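Local coordinates for extracellular solute-binding protein, family 1 (Bifidobacterium longum subsp. infantis ATCC 15697, PDB 3OMB) that probably captures a solute, perhaps a carbohydrate, outside the cell for an ABC-type importer, and binds a magnesium ion, at residues V98-G102 with E420-G424; D121-L125 with K363-L367; W311-D315 with H437-L441. The contacts are given in a common frame with arbitrary orientation. Residue numbers count along the deposited sequence, not the author numbering.

Contact 1: V98-G102 with E420-G424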
ATOM      1  N   VAL A  98      22.311  -5.462 -10.577  1.00 25.80           N
ATOM      2  CA  VAL A  98      21.048  -4.754 -10.623  1.00 24.67           C
ATOM      3  C   VAL A  98      20.127  -5.432  -9.610  1.00 24.54           C
ATOM      4  O   VAL A  98      20.092  -6.658  -9.514  1.00 24.29           O
ATOM      5  CB  VAL A  98      20.429  -4.785 -12.048  1.00 24.65           C
ATOM      6  CG1 VAL A  98      19.011  -4.125 -12.080  1.00 23.16           C
ATOM      7  CG2 VAL A  98      21.372  -4.129 -13.070  1.00 24.06           C
ATOM      8  N   ASN A  99      19.386  -4.627  -8.853  1.00 24.38           N
ATOM      9  CA  ASN A  99      18.552  -5.159  -7.791  1.00 24.40           C
ATOM     10  C   ASN A  99      17.154  -4.583  -7.893  1.00 24.72           C
ATOM     11  O   ASN A  99      16.971  -3.360  -7.853  1.00 24.46           O
ATOM     12  CB  ASN A  99      19.166  -4.834  -6.437  1.00 24.60           C
ATOM     13  CG  ASN A  99      20.552  -5.392  -6.291  1.00 24.70           C
ATOM     14  OD1 ASN A  99      20.714  -6.522  -5.880  1.00 26.78           O
ATOM     15  ND2 ASN A  99      21.559  -4.613  -6.663  1.00 23.71           N
ATOM     16  N   LEU A 100      16.180  -5.480  -8.033  1.00 24.53           N
ATOM     17  CA  LEU A 100      14.783  -5.102  -8.185  1.00 24.47           C
ATOM     18  C   LEU A 100      14.015  -5.383  -6.897  1.00 24.38           C
ATOM     19  O   LEU A 100      13.854  -6.535  -6.502  1.00 24.05           O
ATOM     20  CB  LEU A 100      14.138  -5.824  -9.389  1.00 23.95           C
ATOM     21  CG  LEU A 100      14.907  -5.783 -10.721  1.00 24.78           C
ATOM     22  CD1 LEU A 100      14.080  -6.411 -11.829  1.00 23.21           C
ATOM     23  CD2 LEU A 100      15.342  -4.364 -11.125  1.00 24.07           C
ATOM     24  N   ASN A 101      13.552  -4.315  -6.254  1.00 25.02           N
ATOM     25  CA  ASN A 101      12.873  -4.383  -4.970  1.00 26.28           C
ATOM     26  C   ASN A 101      13.696  -5.148  -3.946  1.00 27.13           C
ATOM     27  O   ASN A 101      13.157  -5.921  -3.165  1.00 27.92           O
ATOM     28  CB  ASN A 101      11.472  -4.992  -5.092  1.00 26.35           C
ATOM     29  CG  ASN A 101      10.467  -4.030  -5.694  1.00 27.06           C
ATOM     30  OD1 ASN A 101      10.203  -2.969  -5.142  1.00 29.02           O
ATOM     31  ND2 ASN A 101       9.886  -4.411  -6.818  1.00 28.23           N
ATOM     32  N   GLY A 102      15.008  -4.944  -3.983  1.00 27.75           N
ATOM     33  CA  GLY A 102      15.907  -5.586  -3.025  1.00 29.18           C
ATOM     34  C   GLY A 102      16.190  -4.711  -1.826  1.00 29.53           C
ATOM     35  O   GLY A 102      16.089  -5.167  -0.696  1.00 30.39           O
ATOM     36  N   GLU A 420       2.524  -6.097  -9.258  1.00 23.32           N
ATOM     37  CA  GLU A 420       2.825  -4.920  -8.443  1.00 24.44           C
ATOM     38  C   GLU A 420       4.327  -4.773  -8.065  1.00 23.74           C
ATOM     39  O   GLU A 420       4.735  -3.726  -7.572  1.00 24.01           O
ATOM     40  CB  GLU A 420       1.912  -4.830  -7.196  1.00 24.68           C
ATOM     41  CG  GLU A 420       2.400  -5.638  -5.976  1.00 28.16           C
ATOM     42  CD  GLU A 420       2.024  -7.118  -6.019  1.00 30.60           C
ATOM     43  OE1 GLU A 420       1.322  -7.525  -6.961  1.00 32.46           O
ATOM     44  OE2 GLU A 420       2.432  -7.877  -5.099  1.00 32.09           O
ATOM     45  N   LEU A 421       5.128  -5.815  -8.297  1.00 22.94           N
ATOM     46  CA  LEU A 421       6.580  -5.767  -8.054  1.00 22.49           C
ATOM     47  C   LEU A 421       7.370  -5.327  -9.285  1.00 21.88           C
ATOM     48  O   LEU A 421       8.581  -5.564  -9.376  1.00 21.74           O
ATOM     49  CB  LEU A 421       7.100  -7.120  -7.556  1.00 22.69           C
ATOM     50  CG  LEU A 421       6.646  -7.503  -6.144  1.00 23.86           C
ATOM     51  CD1 LEU A 421       6.763  -8.995  -5.941  1.00 25.43           C
ATOM     52  CD2 LEU A 421       7.434  -6.729  -5.063  1.00 24.69           C
ATOM     53  N   LEU A 422       6.695  -4.675 -10.231  1.00 20.87           N
ATOM     54  CA  LEU A 422       7.384  -4.198 -11.418  1.00 20.27           C
ATOM     55  C   LEU A 422       8.357  -3.099 -10.978  1.00 20.18           C
ATOM     56  O   LEU A 422       8.136  -2.387  -9.978  1.00 19.98           O
ATOM     57  CB  LEU A 422       6.398  -3.655 -12.445  1.00 20.31           C
ATOM     58  CG  LEU A 422       6.044  -2.163 -12.327  1.00 21.30           C
ATOM     59  CD1 LEU A 422       5.464  -1.631 -13.637  1.00 20.29           C
ATOM     60  CD2 LEU A 422       5.095  -1.927 -11.191  1.00 22.00           C
ATOM     61  N   VAL A 423       9.447  -2.984 -11.711  1.00 19.62           N
ATOM     62  CA  VAL A 423      10.383  -1.922 -11.469  1.00 19.37           C
ATOM     63  C   VAL A 423      10.496  -1.230 -12.825  1.00 19.23           C
ATOM     64  O   VAL A 423      11.107  -1.746 -13.756  1.00 20.42           O
ATOM     65  CB  VAL A 423      11.700  -2.512 -10.958  1.00 19.23           C
ATOM     66  CG1 VAL A 423      12.732  -1.450 -10.780  1.00 19.00           C
ATOM     67  CG2 VAL A 423      11.467  -3.201  -9.625  1.00 19.29           C
ATOM     68  N   GLY A 424       9.871  -0.071 -12.938  1.00 18.79           N
ATOM     69  CA  GLY A 424       9.642   0.570 -14.227  1.00 18.10           C
ATOM     70  C   GLY A 424       8.514   1.535 -13.959  1.00 18.18           C
ATOM     71  O   GLY A 424       8.243   1.849 -12.808  1.00 18.37           O
TER
HETATM   72  O   HOH W   1       7.325  -2.638  -7.205  1.00 24.92           O
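In the type 2 periplasmic-binding fold, the sheet of a lobe runs in strand order 2-1-3 and is continued by an antiparallel strand from farther along the chain. Here strand 98-100 is the third strand, between 41-48 and 352-356, and the contact forms where that strand ends and meets the irregular chain at 420-424. V423, N101 and L100 do most of the work. L100 and V423 point toward each other, with their CA atoms 6.3 Å apart, and CB of L100 lies 3.8 Å from CG2 of V423. Both side chains also rest on L354 of the neighbouring strand, so V423 extends the apolar layer of the sheet beyond the strand end. Its own backbone O is bonded to Q382.

At N101 the backbone leaves the strand by taking up left-handed helical angles (phi 53°, psi 39°). This sends the side chain across to the other segment, where the amide tip enters a pocket of backbone and methyl groups. ND2 of N101 sits 3.1 Å from O of L421, 3.8 Å from CD2 of L421 and 3.4 Å from CG2 of V423. Just before this pocket the carboxylate of E420 turns elsewhere, to a salt bridge with R79. A water links the amide to the loop: ND2 of N101 donates to water 1 over 3.1 Å, and that water lies 2.8 Å from O of E420 and 2.9 Å from O of L422.

Contact 2: D121-L125 with K363-L367; sequences DLDKL and KDAAL
A 3-10 turn lies against the first turn of an alpha helix. Residues 122-124 are the 3-10 part, with N of K124 bonded to O of D121 (2.9 Å) and N of L125 to O of L122 (2.8 Å); L125 then takes the N-cap position of helix 126-134. Residues 363-367 open helix 363-373, where N of L367 bonds O of K363 at 3.0 Å. The closest CA pair is K124 with L367, at 6.5 Å.

Apolar contact centres on L367 (chi1 m, chi2 t), which points toward the turn and is the residue most buried here. Its CD2 lies 3.9 Å from CB of D121 and 4.1 Å from CD2 of L125 (m, t). CB of K124 is 4.2 Å from CB of L367.

A methyl meets a backbone carbonyl where CD2 of L125 lies 3.4 Å from O of L367.

Charged contact stays at the solvent edge. K124 (m, m, t, p) extends along the surface past L367, placing NZ 3.6 Å from OD2 of D364 (chi1 m), a long salt bridge. Water 2 joins the same pair, donating to O of D364 (2.7 Å) and accepting a weak bond from NZ of K124 (3.3 Å). CE of K363 passes 4.3 Å from OD2 of D121, but its NZ pairs with E116.

This is a helix-to-loop contact at the edge of an alpha/beta lobe, where a helix following a sheet strand holds the lead-in to another helix.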
ATOM      1  N   ASP A 121      24.318   9.523 -13.191  1.00 38.33           N
ATOM      2  CA  ASP A 121      24.180   8.723 -14.427  1.00 38.03           C
ATOM      3  C   ASP A 121      22.863   8.942 -15.208  1.00 37.04           C
ATOM      4  O   ASP A 121      22.489   8.096 -16.041  1.00 35.83           O
ATOM      5  CB  ASP A 121      24.303   7.213 -14.110  1.00 38.47           C
ATOM      6  CG  ASP A 121      25.582   6.856 -13.359  1.00 39.74           C
ATOM      7  OD1 ASP A 121      26.673   7.264 -13.792  1.00 42.61           O
ATOM      8  OD2 ASP A 121      25.500   6.140 -12.335  1.00 41.35           O
ATOM      9  N   LEU A 122      22.166  10.055 -14.954  1.00 36.19           N
ATOM     10  CA  LEU A 122      20.824  10.262 -15.544  1.00 35.65           C
ATOM     11  C   LEU A 122      20.794  10.322 -17.077  1.00 35.71           C
ATOM     12  O   LEU A 122      19.794   9.959 -17.706  1.00 35.02           O
ATOM     13  CB  LEU A 122      20.082  11.441 -14.891  1.00 35.53           C
ATOM     14  CG  LEU A 122      19.640  11.098 -13.461  1.00 34.33           C
ATOM     15  CD1 LEU A 122      18.953  12.281 -12.771  1.00 33.92           C
ATOM     16  CD2 LEU A 122      18.749   9.859 -13.450  1.00 33.67           C
ATOM     17  N   ASP A 123      21.906  10.742 -17.671  1.00 36.23           N
ATOM     18  CA  ASP A 123      22.035  10.780 -19.123  1.00 36.92           C
ATOM     19  C   ASP A 123      21.983   9.384 -19.754  1.00 35.62           C
ATOM     20  O   ASP A 123      21.613   9.230 -20.914  1.00 35.33           O
ATOM     21  CB  ASP A 123      23.325  11.500 -19.521  1.00 38.21           C
ATOM     22  CG  ASP A 123      23.201  13.012 -19.397  1.00 42.56           C
ATOM     23  OD1 ASP A 123      22.327  13.490 -18.614  1.00 46.07           O
ATOM     24  OD2 ASP A 123      23.969  13.726 -20.092  1.00 46.77           O
ATOM     25  N   LYS A 124      22.354   8.378 -18.974  1.00 34.17           N
ATOM     26  CA  LYS A 124      22.232   6.991 -19.401  1.00 32.84           C
ATOM     27  C   LYS A 124      20.848   6.424 -19.045  1.00 30.83           C
ATOM     28  O   LYS A 124      20.551   5.274 -19.351  1.00 29.99           O
ATOM     29  CB  LYS A 124      23.356   6.134 -18.781  1.00 33.51           C
ATOM     30  CG  LYS A 124      24.773   6.384 -19.371  1.00 36.48           C
ATOM     31  CD  LYS A 124      24.809   6.108 -20.888  1.00 41.30           C
ATOM     32  CE  LYS A 124      26.226   6.152 -21.475  1.00 45.04           C
ATOM     33  NZ  LYS A 124      27.033   4.958 -21.059  1.00 47.04           N
ATOM     34  N   LEU A 125      20.009   7.236 -18.400  1.00 29.08           N
ATOM     35  CA  LEU A 125      18.686   6.792 -17.960  1.00 27.62           C
ATOM     36  C   LEU A 125      17.555   7.700 -18.456  1.00 27.19           C
ATOM     37  O   LEU A 125      16.733   8.167 -17.668  1.00 26.88           O
ATOM     38  CB  LEU A 125      18.651   6.646 -16.435  1.00 27.21           C
ATOM     39  CG  LEU A 125      19.681   5.701 -15.815  1.00 27.62           C
ATOM     40  CD1 LEU A 125      19.635   5.815 -14.296  1.00 27.79           C
ATOM     41  CD2 LEU A 125      19.480   4.251 -16.249  1.00 26.04           C
ATOM     42  N   LYS A 363      29.314  -1.869 -15.603  1.00 42.38           N
ATOM     43  CA  LYS A 363      28.436  -0.767 -15.180  1.00 42.10           C
ATOM     44  C   LYS A 363      27.541  -0.183 -16.296  1.00 40.99           C
ATOM     45  O   LYS A 363      26.344   0.034 -16.077  1.00 40.03           O
ATOM     46  CB  LYS A 363      29.229   0.337 -14.475  1.00 42.93           C
ATOM     47  CG  LYS A 363      28.362   1.272 -13.675  1.00 44.59           C
ATOM     48  CD  LYS A 363      29.205   2.056 -12.694  1.00 49.57           C
ATOM     49  CE  LYS A 363      28.892   3.548 -12.800  1.00 51.22           C
ATOM     50  NZ  LYS A 363      29.954   4.387 -12.152  1.00 52.85           N
ATOM     51  N   ASP A 364      28.112   0.068 -17.474  1.00 40.11           N
ATOM     52  CA  ASP A 364      27.318   0.556 -18.606  1.00 39.37           C
ATOM     53  C   ASP A 364      26.192  -0.407 -19.004  1.00 37.44           C
ATOM     54  O   ASP A 364      25.081   0.025 -19.270  1.00 36.37           O
ATOM     55  CB  ASP A 364      28.191   0.855 -19.817  1.00 40.67           C
ATOM     56  CG  ASP A 364      28.987   2.157 -19.670  1.00 43.70           C
ATOM     57  OD1 ASP A 364      28.917   2.822 -18.602  1.00 45.28           O
ATOM     58  OD2 ASP A 364      29.693   2.514 -20.645  1.00 47.17           O
ATOM     59  N   ALA A 365      26.477  -1.707 -19.044  1.00 35.93           N
ATOM     60  CA  ALA A 365      25.411  -2.687 -19.323  1.00 34.04           C
ATOM     61  C   ALA A 365      24.329  -2.644 -18.230  1.00 32.36           C
ATOM     62  O   ALA A 365      23.144  -2.679 -18.532  1.00 32.13           O
ATOM     63  CB  ALA A 365      25.969  -4.079 -19.484  1.00 33.92           C
ATOM     64  N   ALA A 366      24.740  -2.521 -16.968  1.00 30.87           N
ATOM     65  CA  ALA A 366      23.781  -2.421 -15.871  1.00 29.22           C
ATOM     66  C   ALA A 366      22.831  -1.255 -16.117  1.00 28.08           C
ATOM     67  O   ALA A 366      21.606  -1.415 -15.991  1.00 26.56           O
ATOM     68  CB  ALA A 366      24.495  -2.267 -14.527  1.00 29.26           C
ATOM     69  N   LEU A 367      23.396  -0.094 -16.477  1.00 27.34           N
ATOM     70  CA  LEU A 367      22.598   1.118 -16.694  1.00 26.76           C
ATOM     71  C   LEU A 367      21.691   0.979 -17.898  1.00 26.02           C
ATOM     72  O   LEU A 367      20.549   1.437 -17.883  1.00 25.29           O
ATOM     73  CB  LEU A 367      23.466   2.372 -16.816  1.00 26.98           C
ATOM     74  CG  LEU A 367      24.116   2.840 -15.496  1.00 27.87           C
ATOM     75  CD1 LEU A 367      25.355   3.721 -15.734  1.00 27.32           C
ATOM     76  CD2 LEU A 367      23.129   3.549 -14.591  1.00 28.65           C
TER
HETATM   77  O   HOH W   2      24.911   2.536 -20.261  1.00 32.31           O

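Contact 3: W311-D315 with H437-L441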
ATOM      1  N   TRP A 311     -10.798  -3.354  -0.597  1.00 18.55           N
ATOM      2  CA  TRP A 311     -10.408  -2.852  -1.921  1.00 19.53           C
ATOM      3  C   TRP A 311     -11.624  -2.491  -2.773  1.00 19.59           C
ATOM      4  O   TRP A 311     -11.744  -1.352  -3.251  1.00 20.75           O
ATOM      5  CB  TRP A 311      -9.529  -3.886  -2.633  1.00 19.17           C
ATOM      6  CG  TRP A 311      -9.002  -3.482  -3.987  1.00 20.60           C
ATOM      7  CD1 TRP A 311      -9.556  -3.769  -5.193  1.00 22.00           C
ATOM      8  CD2 TRP A 311      -7.796  -2.744  -4.267  1.00 20.82           C
ATOM      9  NE1 TRP A 311      -8.775  -3.264  -6.219  1.00 22.98           N
ATOM     10  CE2 TRP A 311      -7.690  -2.633  -5.677  1.00 22.11           C
ATOM     11  CE3 TRP A 311      -6.796  -2.188  -3.471  1.00 20.10           C
ATOM     12  CZ2 TRP A 311      -6.622  -1.982  -6.308  1.00 21.78           C
ATOM     13  CZ3 TRP A 311      -5.718  -1.547  -4.099  1.00 22.26           C
ATOM     14  CH2 TRP A 311      -5.653  -1.434  -5.510  1.00 21.28           C
ATOM     15  N   SER A 312     -12.528  -3.457  -2.944  1.00 20.20           N
ATOM     16  CA  SER A 312     -13.642  -3.348  -3.888  1.00 20.59           C
ATOM     17  C   SER A 312     -14.694  -4.430  -3.626  1.00 20.94           C
ATOM     18  O   SER A 312     -14.378  -5.488  -3.083  1.00 21.02           O
ATOM     19  CB  SER A 312     -13.136  -3.485  -5.330  1.00 20.75           C
ATOM     20  OG  SER A 312     -12.842  -4.842  -5.635  1.00 20.38           O
ATOM     21  N   PRO A 313     -15.950  -4.172  -4.022  1.00 21.16           N
ATOM     22  CA  PRO A 313     -16.984  -5.195  -3.894  1.00 21.12           C
ATOM     23  C   PRO A 313     -16.529  -6.528  -4.478  1.00 22.00           C
ATOM     24  O   PRO A 313     -16.733  -7.560  -3.871  1.00 21.59           O
ATOM     25  CB  PRO A 313     -18.131  -4.619  -4.719  1.00 20.97           C
ATOM     26  CG  PRO A 313     -17.998  -3.124  -4.461  1.00 21.30           C
ATOM     27  CD  PRO A 313     -16.489  -2.915  -4.583  1.00 20.96           C
ATOM     28  N   SER A 314     -15.913  -6.508  -5.652  1.00 23.30           N
ATOM     29  CA  SER A 314     -15.487  -7.743  -6.259  1.00 24.65           C
ATOM     30  C   SER A 314     -14.351  -8.415  -5.485  1.00 25.10           C
ATOM     31  O   SER A 314     -14.369  -9.618  -5.291  1.00 25.12           O
ATOM     32  CB  SER A 314     -15.054  -7.497  -7.689  1.00 25.30           C
ATOM     33  OG  SER A 314     -14.330  -8.615  -8.140  1.00 27.02           O
ATOM     34  N   ASP A 315     -13.361  -7.647  -5.054  1.00 25.47           N
ATOM     35  CA  ASP A 315     -12.226  -8.240  -4.348  1.00 26.34           C
ATOM     36  C   ASP A 315     -12.642  -8.823  -2.997  1.00 25.65           C
ATOM     37  O   ASP A 315     -12.169  -9.882  -2.596  1.00 24.73           O
ATOM     38  CB  ASP A 315     -11.122  -7.203  -4.134  1.00 27.59           C
ATOM     39  CG  ASP A 315      -9.788  -7.841  -3.729  1.00 31.19           C
ATOM     40  OD1 ASP A 315      -9.294  -8.720  -4.474  1.00 35.03           O
ATOM     41  OD2 ASP A 315      -9.235  -7.466  -2.666  1.00 34.41           O
ATOM     42  N   HIS A 437      -8.548  -5.333 -11.806  1.00 28.05           N
ATOM     43  CA  HIS A 437      -8.058  -4.826 -10.533  1.00 28.43           C
ATOM     44  C   HIS A 437      -8.001  -3.269 -10.576  1.00 27.72           C
ATOM     45  O   HIS A 437      -8.326  -2.598  -9.600  1.00 27.27           O
ATOM     46  CB  HIS A 437      -6.692  -5.478 -10.239  1.00 28.79           C
ATOM     47  CG  HIS A 437      -6.226  -5.349  -8.815  1.00 31.81           C
ATOM     48  ND1 HIS A 437      -6.939  -5.845  -7.740  1.00 33.96           N
ATOM     49  CD2 HIS A 437      -5.083  -4.832  -8.294  1.00 33.66           C
ATOM     50  CE1 HIS A 437      -6.272  -5.611  -6.621  1.00 34.91           C
ATOM     51  NE2 HIS A 437      -5.142  -4.997  -6.927  1.00 34.47           N
ATOM     52  N   ALA A 438      -7.646  -2.712 -11.736  1.00 26.85           N
ATOM     53  CA  ALA A 438      -7.608  -1.262 -11.939  1.00 26.27           C
ATOM     54  C   ALA A 438      -9.007  -0.694 -12.165  1.00 26.14           C
ATOM     55  O   ALA A 438      -9.379   0.292 -11.533  1.00 25.45           O
ATOM     56  CB  ALA A 438      -6.705  -0.915 -13.122  1.00 26.05           C
ATOM     57  N   ASP A 439      -9.775  -1.312 -13.068  1.00 26.44           N
ATOM     58  CA  ASP A 439     -11.162  -0.902 -13.319  1.00 27.20           C
ATOM     59  C   ASP A 439     -12.043  -0.812 -12.059  1.00 27.13           C
ATOM     60  O   ASP A 439     -12.792   0.149 -11.905  1.00 27.16           O
ATOM     61  CB  ASP A 439     -11.820  -1.799 -14.362  1.00 27.60           C
ATOM     62  CG  ASP A 439     -11.178  -1.664 -15.742  1.00 29.68           C
ATOM     63  OD1 ASP A 439     -10.289  -0.789 -15.951  1.00 29.35           O
ATOM     64  OD2 ASP A 439     -11.568  -2.459 -16.627  1.00 33.37           O
ATOM     65  N   GLU A 440     -11.955  -1.798 -11.166  1.00 27.23           N
ATOM     66  CA  GLU A 440     -12.727  -1.773  -9.922  1.00 27.64           C
ATOM     67  C   GLU A 440     -12.233  -0.652  -9.010  1.00 27.22           C
ATOM     68  O   GLU A 440     -13.017  -0.049  -8.269  1.00 26.60           O
ATOM     69  CB  GLU A 440     -12.575  -3.069  -9.145  1.00 28.05           C
ATOM     70  CG  GLU A 440     -13.070  -4.316  -9.819  1.00 30.52           C
ATOM     71  CD  GLU A 440     -12.352  -5.536  -9.261  1.00 32.76           C
ATOM     72  OE1 GLU A 440     -11.694  -5.405  -8.198  1.00 31.99           O
ATOM     73  OE2 GLU A 440     -12.440  -6.620  -9.884  1.00 35.71           O
ATOM     74  N   LEU A 441     -10.928  -0.400  -9.051  1.00 27.05           N
ATOM     75  CA  LEU A 441     -10.334   0.662  -8.240  1.00 27.37           C
ATOM     76  C   LEU A 441     -10.860   2.027  -8.688  1.00 27.37           C
ATOM     77  O   LEU A 441     -11.304   2.829  -7.869  1.00 27.21           O
ATOM     78  CB  LEU A 441      -8.795   0.611  -8.290  1.00 27.18           C
ATOM     79  CG  LEU A 441      -8.088   1.545  -7.307  1.00 27.11           C
ATOM     80  CD1 LEU A 441      -8.474   1.175  -5.885  1.00 26.93           C
ATOM     81  CD2 LEU A 441      -6.585   1.487  -7.512  1.00 26.04           C
TER
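E440 is the polar anchor: its carboxylate reaches from helix 436-452 to the first turn of helix 313-317. OG of S312 donates to OE1 of E440 at 2.9 Å, and OG of S314 gives a weaker bond to OE2 of E440 at 3.3 Å. S312 is also the N-cap of its helix, its OG accepting from N of D315 at 2.9 Å. One hydroxyl therefore caps one helix and ties it to the other, and OE1 of E440 comes within 4.2 Å of N of D315.

A third, weak bond runs from NE1 of W311 to O of H437 (3.5 Å) and keeps the indole beside the helix. The ring is sandwiched there. On one face the imidazole of H437 forms an offset stack with the five-membered ring of W311, with centroids 4.3 Å apart and planes only 5° from parallel; CZ2 of W311 is 3.4 Å from NE2 of H437. On the opposite face CD1 of L441 makes a CH-pi contact, 3.8 Å from the centroid of the six-membered ring of W311. Y160 touches both H437 and L441, and Y224 also packs on the indole.

Strand 305-310 belongs to the second four-stranded sheet of the protein, so the contact joins the strand-to-helix turn of an alpha/beta lobe to a long neighbouring helix, with a serine N-cap at the junction.

V98-G102 comes first, at the end of a strand in the first sheet, and D121-L125 soon after. The chain then passes through the magnesium site, which lies away from all three contacts, and reaches W311-D315 behind the second sheet's strand 305-310. K363-L367 closes contact 2, E420-G424 closes contact 1 and H437-L441 closes contact 3. Contact 2 is thus nested within contact 1, while contact 3 crosses both. Contacts 1 and 2 meet directly, CG2 of V98 being 3.9 Å from CB of A366, and share one lobe. Contact 3 ties the turn after strand 305-310 and helix 313-317 to helix 436-452, its centre about 24 Å from that of contact 1.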